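Local coordinates for protein aromatic amino acid beta-eliminating lyase/threonine aldolase (Exiguobacterium sibiricum, PDB 3LWS) that is a pyridoxal-phosphate-dependent enzyme of the beta-eliminating lyase family, built on the aminotransferase-like fold, at residues Arg22-Gly25 / Val26-Ala30; Met125-Asp128 / Glu129-Leu133; Asp248-Tyr251 / Glu252-Lys255. All blocks are in the same frame, centred on the assembly; numbering follows the deposited sequence.

Contact 1: residues Arg22-Gly25 / Val26-Ala30; sequences RNVG and VLKTA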
ATOM      1  N   ARG A  22     -15.771   2.548  11.143  1.00 23.17           N
ATOM      2  CA  ARG A  22     -14.743   2.119  10.207  1.00 25.82           C
ATOM      3  C   ARG A  22     -14.323   0.717  10.622  1.00 24.16           C
ATOM      4  O   ARG A  22     -13.405   0.534  11.433  1.00 24.12           O
ATOM      5  CB  ARG A  22     -13.550   3.103  10.266  1.00 27.55           C
ATOM      6  CG  ARG A  22     -12.402   2.774   9.330  1.00 32.33           C
ATOM      7  CD  ARG A  22     -11.234   3.758   9.420  1.00 34.60           C
ATOM      8  NE  ARG A  22     -11.702   5.131   9.321  1.00 31.98           N
ATOM      9  CZ  ARG A  22     -12.082   5.732   8.202  1.00 37.60           C
ATOM     10  NH1 ARG A  22     -12.051   5.102   7.027  1.00 38.23           N
ATOM     11  NH2 ARG A  22     -12.499   6.991   8.264  1.00 38.20           N
ATOM     12  N   ASN A  23     -15.009  -0.283  10.087  1.00 22.92           N
ATOM     13  CA  ASN A  23     -14.708  -1.676  10.465  1.00 21.28           C
ATOM     14  C   ASN A  23     -14.537  -2.654   9.306  1.00 20.68           C
ATOM     15  O   ASN A  23     -14.653  -2.276   8.143  1.00 21.06           O
ATOM     16  CB  ASN A  23     -15.754  -2.172  11.481  1.00 21.79           C
ATOM     17  CG  ASN A  23     -17.162  -2.019  10.998  1.00 20.47           C
ATOM     18  OD1 ASN A  23     -17.463  -2.091   9.787  1.00 23.51           O
ATOM     19  ND2 ASN A  23     -18.057  -1.851  11.945  1.00 20.83           N
ATOM     20  N   VAL A  24     -14.239  -3.913   9.650  1.00 21.17           N
ATOM     21  CA  VAL A  24     -13.999  -4.994   8.714  1.00 22.22           C
ATOM     22  C   VAL A  24     -15.206  -5.228   7.820  1.00 22.33           C
ATOM     23  O   VAL A  24     -15.035  -5.593   6.662  1.00 21.29           O
ATOM     24  CB  VAL A  24     -13.609  -6.324   9.492  1.00 23.26           C
ATOM     25  CG1 VAL A  24     -13.792  -7.550   8.639  1.00 24.95           C
ATOM     26  CG2 VAL A  24     -12.148  -6.247  10.002  1.00 23.39           C
ATOM     27  N   GLY A  25     -16.415  -5.000   8.358  1.00 21.69           N
ATOM     28  CA  GLY A  25     -17.647  -5.071   7.573  1.00 20.43           C
ATOM     29  C   GLY A  25     -17.659  -4.229   6.301  1.00 20.29           C
ATOM     30  O   GLY A  25     -18.294  -4.613   5.316  1.00 19.14           O
ATOM     31  N   VAL A  26     -16.991  -3.069   6.327  1.00 20.22           N
ATOM     32  CA  VAL A  26     -16.863  -2.217   5.115  1.00 19.90           C
ATOM     33  C   VAL A  26     -16.254  -3.024   3.948  1.00 19.61           C
ATOM     34  O   VAL A  26     -16.747  -2.979   2.837  1.00 21.18           O
ATOM     35  CB  VAL A  26     -16.050  -0.930   5.409  1.00 20.70           C
ATOM     36  CG1 VAL A  26     -15.728  -0.144   4.115  1.00 17.76           C
ATOM     37  CG2 VAL A  26     -16.808  -0.014   6.412  1.00 19.68           C
ATOM     38  N   LEU A  27     -15.202  -3.796   4.222  1.00 21.48           N
ATOM     39  CA  LEU A  27     -14.583  -4.655   3.177  1.00 20.60           C
ATOM     40  C   LEU A  27     -15.496  -5.829   2.894  1.00 21.12           C
ATOM     41  O   LEU A  27     -15.848  -6.038   1.752  1.00 20.75           O
ATOM     42  CB  LEU A  27     -13.165  -5.135   3.546  1.00 19.82           C
ATOM     43  CG  LEU A  27     -12.295  -5.900   2.513  1.00 18.84           C
ATOM     44  CD1 LEU A  27     -11.878  -5.073   1.298  1.00 15.04           C
ATOM     45  CD2 LEU A  27     -11.039  -6.437   3.198  1.00 16.59           C
ATOM     46  N   LYS A  28     -15.973  -6.531   3.934  1.00 22.59           N
ATOM     47  CA  LYS A  28     -16.840  -7.687   3.691  1.00 22.81           C
ATOM     48  C   LYS A  28     -18.071  -7.320   2.870  1.00 21.85           C
ATOM     49  O   LYS A  28     -18.410  -8.025   1.947  1.00 23.98           O
ATOM     50  CB  LYS A  28     -17.186  -8.454   4.967  1.00 23.05           C
ATOM     51  CG  LYS A  28     -15.952  -9.127   5.597  1.00 26.57           C
ATOM     52  CD  LYS A  28     -16.280  -9.970   6.812  1.00 27.96           C
ATOM     53  CE  LYS A  28     -17.097 -11.186   6.473  1.00 32.88           C
ATOM     54  NZ  LYS A  28     -17.018 -12.241   7.485  1.00 33.02           N
ATOM     55  N   THR A  29     -18.678  -6.185   3.140  1.00 23.23           N
ATOM     56  CA  THR A  29     -19.814  -5.769   2.355  1.00 22.17           C
ATOM     57  C   THR A  29     -19.445  -5.557   0.876  1.00 23.24           C
ATOM     58  O   THR A  29     -20.174  -6.003   0.007  1.00 23.42           O
ATOM     59  CB  THR A  29     -20.465  -4.518   2.877  1.00 22.45           C
ATOM     60  OG1 THR A  29     -20.936  -4.753   4.199  1.00 22.62           O
ATOM     61  CG2 THR A  29     -21.649  -4.123   1.978  1.00 19.55           C
ATOM     62  N   ALA A  30     -18.334  -4.880   0.593  1.00 22.88           N
ATOM     63  CA  ALA A  30     -17.903  -4.669  -0.816  1.00 22.92           C
ATOM     64  C   ALA A  30     -17.676  -6.000  -1.574  1.00 21.86           C
ATOM     65  O   ALA A  30     -17.856  -6.103  -2.784  1.00 25.08           O
ATOM     66  CB  ALA A  30     -16.599  -3.810  -0.846  1.00 21.46           C
TER

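Contact 2: residues Met125-Asp128 / Glu129-Leu133; sequences MTLD and EIKAL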
HETATM    1  N   MSE A 125      -5.608  31.298  -1.180  1.00 22.84           N
HETATM    2  CA  MSE A 125      -4.672  32.109  -1.962  1.00 21.05           C
HETATM    3  C   MSE A 125      -5.494  32.931  -2.976  1.00 21.91           C
HETATM    4  O   MSE A 125      -6.554  32.503  -3.415  1.00 22.80           O
HETATM    5  CB  MSE A 125      -3.685  31.195  -2.698  1.00 21.26           C
HETATM    6  CG  MSE A 125      -4.334  30.407  -3.856  1.00 23.01           C
HETATM    7 SE   MSE A 125      -3.081  29.269  -4.815  0.75 26.06          SE
HETATM    8  CE  MSE A 125      -3.049  27.866  -3.488  1.00 17.49           C
ATOM      9  N   THR A 126      -5.009  34.104  -3.330  1.00 21.42           N
ATOM     10  CA  THR A 126      -5.724  34.993  -4.233  1.00 22.86           C
ATOM     11  C   THR A 126      -5.162  34.817  -5.640  1.00 23.93           C
ATOM     12  O   THR A 126      -4.055  34.327  -5.799  1.00 21.51           O
ATOM     13  CB  THR A 126      -5.560  36.448  -3.793  1.00 21.39           C
ATOM     14  OG1 THR A 126      -4.190  36.840  -3.969  1.00 25.91           O
ATOM     15  CG2 THR A 126      -5.969  36.640  -2.353  1.00 22.34           C
ATOM     16  N   LEU A 127      -5.927  35.201  -6.656  1.00 24.12           N
ATOM     17  CA  LEU A 127      -5.436  35.178  -8.033  1.00 25.04           C
ATOM     18  C   LEU A 127      -4.199  36.067  -8.216  1.00 25.61           C
ATOM     19  O   LEU A 127      -3.263  35.676  -8.931  1.00 25.86           O
ATOM     20  CB  LEU A 127      -6.535  35.592  -9.008  1.00 26.84           C
ATOM     21  CG  LEU A 127      -6.195  35.672 -10.495  1.00 24.72           C
ATOM     22  CD1 LEU A 127      -5.635  34.417 -11.047  1.00 23.52           C
ATOM     23  CD2 LEU A 127      -7.443  36.020 -11.265  1.00 26.30           C
ATOM     24  N   ASP A 128      -4.163  37.229  -7.556  1.00 25.52           N
ATOM     25  CA  ASP A 128      -2.962  38.068  -7.585  1.00 25.17           C
ATOM     26  C   ASP A 128      -1.732  37.357  -7.046  1.00 24.52           C
ATOM     27  O   ASP A 128      -0.629  37.520  -7.602  1.00 23.00           O
ATOM     28  CB  ASP A 128      -3.144  39.361  -6.808  1.00 26.71           C
ATOM     29  CG  ASP A 128      -4.056  40.349  -7.522  1.00 28.35           C
ATOM     30  OD1 ASP A 128      -4.180  40.282  -8.757  1.00 28.32           O
ATOM     31  OD2 ASP A 128      -4.652  41.184  -6.829  1.00 32.89           O
ATOM     32  N   GLU A 129      -1.897  36.606  -5.963  1.00 22.99           N
ATOM     33  CA  GLU A 129      -0.775  35.828  -5.403  1.00 23.87           C
ATOM     34  C   GLU A 129      -0.252  34.751  -6.353  1.00 21.93           C
ATOM     35  O   GLU A 129       0.933  34.523  -6.401  1.00 23.18           O
ATOM     36  CB  GLU A 129      -1.156  35.219  -4.066  1.00 23.93           C
ATOM     37  CG  GLU A 129      -1.119  36.249  -2.951  1.00 26.60           C
ATOM     38  CD  GLU A 129      -1.821  35.800  -1.709  1.00 24.50           C
ATOM     39  OE1 GLU A 129      -2.756  34.981  -1.788  1.00 27.01           O
ATOM     40  OE2 GLU A 129      -1.463  36.293  -0.633  1.00 26.55           O
ATOM     41  N   ILE A 130      -1.139  34.108  -7.111  1.00 22.02           N
ATOM     42  CA  ILE A 130      -0.738  33.148  -8.146  1.00 21.44           C
ATOM     43  C   ILE A 130       0.014  33.875  -9.279  1.00 23.91           C
ATOM     44  O   ILE A 130       1.054  33.438  -9.699  1.00 23.14           O
ATOM     45  CB  ILE A 130      -1.982  32.412  -8.720  1.00 21.48           C
ATOM     46  CG1 ILE A 130      -2.600  31.461  -7.662  1.00 20.53           C
ATOM     47  CG2 ILE A 130      -1.657  31.647  -9.992  1.00 22.25           C
ATOM     48  CD1 ILE A 130      -3.936  30.939  -8.053  1.00 19.50           C
ATOM     49  N   LYS A 131      -0.526  34.986  -9.773  1.00 24.12           N
ATOM     50  CA  LYS A 131       0.147  35.772 -10.819  1.00 24.33           C
ATOM     51  C   LYS A 131       1.515  36.298 -10.372  1.00 24.86           C
ATOM     52  O   LYS A 131       2.351  36.578 -11.217  1.00 25.16           O
ATOM     53  CB  LYS A 131      -0.718  36.943 -11.286  1.00 23.72           C
ATOM     54  CG  LYS A 131      -1.976  36.558 -12.067  1.00 25.36           C
ATOM     55  CD  LYS A 131      -2.936  37.732 -12.221  1.00 30.64           C
ATOM     56  CE  LYS A 131      -4.054  37.422 -13.191  1.00 34.03           C
ATOM     57  NZ  LYS A 131      -5.143  38.446 -13.188  1.00 30.77           N
ATOM     58  N   ALA A 132       1.732  36.463  -9.064  1.00 25.04           N
ATOM     59  CA  ALA A 132       3.026  36.914  -8.546  1.00 25.49           C
ATOM     60  C   ALA A 132       4.040  35.787  -8.426  1.00 24.77           C
ATOM     61  O   ALA A 132       5.200  36.053  -8.151  1.00 25.28           O
ATOM     62  CB  ALA A 132       2.853  37.654  -7.174  1.00 23.70           C
ATOM     63  N   LEU A 133       3.621  34.532  -8.618  1.00 25.13           N
ATOM     64  CA  LEU A 133       4.580  33.410  -8.567  1.00 24.83           C
ATOM     65  C   LEU A 133       5.628  33.545  -9.659  1.00 23.47           C
ATOM     66  O   LEU A 133       5.291  33.992 -10.735  1.00 23.67           O
ATOM     67  CB  LEU A 133       3.901  32.045  -8.692  1.00 24.34           C
ATOM     68  CG  LEU A 133       3.044  31.586  -7.482  1.00 24.64           C
ATOM     69  CD1 LEU A 133       2.364  30.264  -7.808  1.00 23.09           C
ATOM     70  CD2 LEU A 133       3.859  31.473  -6.184  1.00 23.59           C
TER
HETATM   71  O   HOH W   1      -5.792  39.219 -10.556  1.00 22.94           O

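Contact 3: residues Asp248-Tyr251 / Glu252-Lys255; sequences DYYY and ELRK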
ATOM      1  N   ASP A 248     -14.393   0.800  -5.979  1.00 20.61           N
ATOM      2  CA  ASP A 248     -15.423   0.832  -7.014  1.00 21.48           C
ATOM      3  C   ASP A 248     -16.829   0.625  -6.458  1.00 21.13           C
ATOM      4  O   ASP A 248     -17.744   1.326  -6.867  1.00 22.60           O
ATOM      5  CB  ASP A 248     -15.144  -0.252  -8.072  1.00 20.93           C
ATOM      6  CG  ASP A 248     -15.616   0.146  -9.463  1.00 22.71           C
ATOM      7  OD1 ASP A 248     -15.976   1.309  -9.683  1.00 23.30           O
ATOM      8  OD2 ASP A 248     -15.586  -0.701 -10.338  1.00 26.92           O
ATOM      9  N   TYR A 249     -16.984  -0.335  -5.540  1.00 20.19           N
ATOM     10  CA  TYR A 249     -18.258  -0.571  -4.853  1.00 21.14           C
ATOM     11  C   TYR A 249     -18.782   0.652  -4.127  1.00 20.35           C
ATOM     12  O   TYR A 249     -19.980   0.946  -4.231  1.00 19.03           O
ATOM     13  CB  TYR A 249     -18.155  -1.709  -3.827  1.00 20.55           C
ATOM     14  CG  TYR A 249     -19.443  -1.988  -3.068  1.00 20.66           C
ATOM     15  CD1 TYR A 249     -20.327  -2.970  -3.491  1.00 20.73           C
ATOM     16  CD2 TYR A 249     -19.761  -1.299  -1.903  1.00 22.32           C
ATOM     17  CE1 TYR A 249     -21.527  -3.210  -2.810  1.00 24.65           C
ATOM     18  CE2 TYR A 249     -20.970  -1.555  -1.205  1.00 23.99           C
ATOM     19  CZ  TYR A 249     -21.826  -2.518  -1.678  1.00 25.57           C
ATOM     20  OH  TYR A 249     -22.983  -2.788  -1.002  1.00 20.76           O
ATOM     21  N   TYR A 250     -17.926   1.334  -3.340  1.00 19.95           N
ATOM     22  CA  TYR A 250     -18.421   2.527  -2.595  1.00 20.40           C
ATOM     23  C   TYR A 250     -18.621   3.698  -3.529  1.00 18.55           C
ATOM     24  O   TYR A 250     -19.486   4.540  -3.297  1.00 21.42           O
ATOM     25  CB  TYR A 250     -17.565   2.825  -1.355  1.00 18.28           C
ATOM     26  CG  TYR A 250     -17.801   1.733  -0.340  1.00 18.95           C
ATOM     27  CD1 TYR A 250     -19.017   1.637   0.332  1.00 20.43           C
ATOM     28  CD2 TYR A 250     -16.851   0.759  -0.089  1.00 19.09           C
ATOM     29  CE1 TYR A 250     -19.262   0.626   1.207  1.00 17.91           C
ATOM     30  CE2 TYR A 250     -17.093  -0.255   0.796  1.00 17.88           C
ATOM     31  CZ  TYR A 250     -18.295  -0.329   1.423  1.00 18.67           C
ATOM     32  OH  TYR A 250     -18.532  -1.331   2.324  1.00 19.64           O
ATOM     33  N   TYR A 251     -17.848   3.732  -4.615  1.00 19.25           N
ATOM     34  CA  TYR A 251     -18.093   4.706  -5.670  1.00 20.80           C
ATOM     35  C   TYR A 251     -19.493   4.493  -6.267  1.00 21.48           C
ATOM     36  O   TYR A 251     -20.301   5.423  -6.296  1.00 22.29           O
ATOM     37  CB  TYR A 251     -17.012   4.675  -6.766  1.00 20.58           C
ATOM     38  CG  TYR A 251     -17.339   5.593  -7.909  1.00 20.39           C
ATOM     39  CD1 TYR A 251     -17.078   6.960  -7.826  1.00 21.93           C
ATOM     40  CD2 TYR A 251     -17.978   5.113  -9.057  1.00 21.05           C
ATOM     41  CE1 TYR A 251     -17.403   7.822  -8.865  1.00 20.13           C
ATOM     42  CE2 TYR A 251     -18.308   5.983 -10.110  1.00 19.49           C
ATOM     43  CZ  TYR A 251     -18.027   7.326 -10.005  1.00 22.28           C
ATOM     44  OH  TYR A 251     -18.336   8.188 -11.024  1.00 27.33           O
ATOM     45  N   GLU A 252     -19.791   3.279  -6.720  1.00 22.03           N
ATOM     46  CA  GLU A 252     -21.104   3.039  -7.306  1.00 23.06           C
ATOM     47  C   GLU A 252     -22.201   3.309  -6.283  1.00 23.06           C
ATOM     48  O   GLU A 252     -23.200   3.965  -6.627  1.00 24.12           O
ATOM     49  CB  GLU A 252     -21.205   1.628  -7.904  1.00 23.18           C
ATOM     50  CG  GLU A 252     -20.355   1.468  -9.125  1.00 23.87           C
ATOM     51  CD  GLU A 252     -20.744   2.414 -10.256  1.00 24.51           C
ATOM     52  OE1 GLU A 252     -21.957   2.684 -10.420  1.00 29.55           O
ATOM     53  OE2 GLU A 252     -19.845   2.898 -10.962  1.00 26.42           O
ATOM     54  N   LEU A 253     -21.963   2.938  -5.018  1.00 22.24           N
ATOM     55  CA  LEU A 253     -22.940   3.167  -3.942  1.00 22.43           C
ATOM     56  C   LEU A 253     -23.231   4.642  -3.653  1.00 23.06           C
ATOM     57  O   LEU A 253     -24.379   5.009  -3.434  1.00 20.09           O
ATOM     58  CB  LEU A 253     -22.494   2.495  -2.648  1.00 22.90           C
ATOM     59  CG  LEU A 253     -23.464   2.487  -1.439  1.00 22.26           C
ATOM     60  CD1 LEU A 253     -24.612   1.461  -1.646  1.00 21.68           C
ATOM     61  CD2 LEU A 253     -22.709   2.191  -0.137  1.00 21.59           C
ATOM     62  N   ARG A 254     -22.214   5.491  -3.670  1.00 22.27           N
ATOM     63  CA  ARG A 254     -22.385   6.831  -3.125  1.00 21.82           C
ATOM     64  C   ARG A 254     -22.214   7.981  -4.112  1.00 23.82           C
ATOM     65  O   ARG A 254     -22.393   9.128  -3.724  1.00 25.00           O
ATOM     66  CB  ARG A 254     -21.459   7.013  -1.923  1.00 21.78           C
ATOM     67  CG  ARG A 254     -21.822   6.136  -0.731  1.00 22.06           C
ATOM     68  CD  ARG A 254     -21.033   6.476   0.518  1.00 23.14           C
ATOM     69  NE  ARG A 254     -21.432   5.617   1.641  1.00 22.07           N
ATOM     70  CZ  ARG A 254     -20.661   4.689   2.234  1.00 22.16           C
ATOM     71  NH1 ARG A 254     -19.401   4.489   1.867  1.00 21.91           N
ATOM     72  NH2 ARG A 254     -21.157   3.960   3.238  1.00 21.48           N
ATOM     73  N   LYS A 255     -21.922   7.684  -5.382  1.00 22.93           N
ATOM     74  CA  LYS A 255     -21.637   8.730  -6.368  1.00 23.10           C
ATOM     75  C   LYS A 255     -22.759   9.765  -6.520  1.00 24.81           C
ATOM     76  O   LYS A 255     -22.484  10.938  -6.818  1.00 24.99           O
ATOM     77  CB  LYS A 255     -21.250   8.132  -7.729  1.00 23.74           C
ATOM     78  CG  LYS A 255     -22.301   7.246  -8.377  1.00 24.26           C
ATOM     79  CD  LYS A 255     -21.819   6.746  -9.728  1.00 28.70           C
ATOM     80  CE  LYS A 255     -22.785   5.800 -10.370  1.00 32.52           C
ATOM     81  NZ  LYS A 255     -24.169   6.293 -10.382  1.00 41.37           N
TER

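Contact 1: residues Arg22-Gly25 / Val26-Ala30
Val26 N reaches three residues back to Asn23 O at 3.1 Å, and Lys28 N and Thr29 N then reach four back, to Val24 O and Gly25 O, along the first turns of helix 24-31. The bond from Lys28 N to Val24 O measures 3.0 Å. Leu27 N adds only a weak bond to the same oxygen. Gly25 O is gripped twice. Thr29 N reaches it at 2.7 Å, and Thr29 OG1 donates to it at 2.9 Å from the opposite face of the carbonyl plane. The hydroxyl can turn back this way because OG1 lies beside its own backbone N (chi1 -61°). Val24 and Lys28 share one side of the turn. Val24 CG1 lies against the lysine's methylene chain, 3.9 Å from CD, and the two side chains cross at a slant. The Lys28 chain bends at chi3, and its ammonium end is used outside this turn: NZ bonds to Phe31 O and Val34 O of the second subunit. On another side, Val26 packs against Asn23, with Val26 CB 3.4 Å from Asn23 O and Val26 CG2 4.0 Å from the amide oxygen OD1 of Asn23. Val26 O makes a probable hydrogen bond to Tyr250 OH of helix 241-254. The chemistry thus divides the turn. The carbonyls of Asn23, Val24 and Gly25 are engaged by backbone N-H groups and one threonine hydroxyl, while the lysine carries its charge across the dimer interface to backbone oxygens, so the start of this helix belongs to the subunit contact.

Contact 2: residues Met125-Asp128 / Glu129-Leu133
Thr126 and Glu129 form a capping box, in which each side chain bonds to the other's backbone N-H at the start of helix 127-131. Glu129 N donates to Thr126 OG1 at 3.0 Å. In return, Thr126 N donates to Glu129 OE1 at 2.9 Å, meeting the carboxylate on its anti side and 20° out of its plane. Thr126 OG1 stands between its own backbone N and carbonyl carbon (chi1 67°), where it faces the N-H of Glu129. The carboxylate does double duty, since Glu129 OE2 makes a salt bridge with Arg123. Behind the cap, Ile130 N bonds to Thr126 O and Lys131 N to Leu127 O, opening the regular helical series. Met125, present as selenomethionine, bends at chi3. Its SE comes across Ile130, 3.6 Å from CG1 and 3.7 Å from CD1, on the side that faces Leu139 of strand 138-142. The extended Lys131 chain runs over Leu127 beside helix 155-167, with Lys131 CE 3.9 Å from Leu127 CG. At the exposed Asp128, a water joins Lys131 NZ, at 2.8 Å, to Asp128 OD1, at 2.6 Å. The two charged groups do not touch directly. Leu127 and Ile130 also pack on Ile161 of helix 155-167. The negative Glu129 and Asp128 lie at the N-terminal end of the helix, where they would probably interact well with its dipole. The result is a short surface helix with Glu129 N capped by Thr126, the N-H of Thr126 held by Glu129, and its apolar side pressed on the sheet and a neighbouring helix.

Contact 3: residues Asp248-Tyr251 / Glu252-Lys255
Tyr250 and Arg254 lie side by side and point the same way, one helical turn apart. The ring and guanidinium planes are only 10° from parallel, and Arg254 NH1 approaches Tyr250 CD1 to 3.3 Å at a slant. Leu253 CD2 completes the group. It sits over one face of the guanidinium, 3.9 Å above its plane, and 3.8 Å from Tyr250 CD1. Tyr249 CD2 lies over one face of the Tyr250 ring, 3.6 Å above its centre. The rotation of Arg254 is fixed by further bonds: NE makes a salt bridge with Asp335 and NH1 bonds to Leu208 O. Tyr251 points another way, its CG anti to the backbone N (chi1 175°). Lys255 CB stands over one face of this ring, 4.1 Å from its centroid, in a CH-pi contact. The lysine chain then continues past the ring, bringing CD within 3.6 Å of Tyr251 CE2. Glu252 OE2 meets the same ring in its plane at the edge, 3.5 Å from Tyr251 CD2. The carboxylate, swung there by a bend at chi2, is turned steeply against the ring. Asp248 OD1 and Glu252 OE2 would probably repel each other, but both make salt bridges to Lys55, which likely offsets this. Backbone bonds such as Glu252 N to Asp248 O, 2.8 Å, hold the turns beneath. Helix 241-254 touches two other helices through different residues. Tyr249 and Tyr250 pack on helix 24-31, while Asp248 and Tyr251 face helix 49-60, where Phe56 meets Tyr251 edge to face. The loop with Leu208, two residues beyond Lys206 and its pyridoxal phosphate, touches Tyr251 and Arg254.

How the contacts relate
Contact 1, contact 2 and contact 3 follow one another along the chain. Contacts 1 and 3 are neighbours, with centres 14 Å apart. There helix 24-31 lies on helix 241-254, and Ala30 packs on the Tyr249 ring. Over two hundred residues separate these helices in sequence, so the pairing ties an early part of the chain to a late one. The second subunit reaches contact 1 but not contact 3. Contact 2 stands apart on helix 127-131, on the opposite side of the chain's centre. Its centre is about 44 Å from that of contact 1 and about 36 Å from that of contact 3.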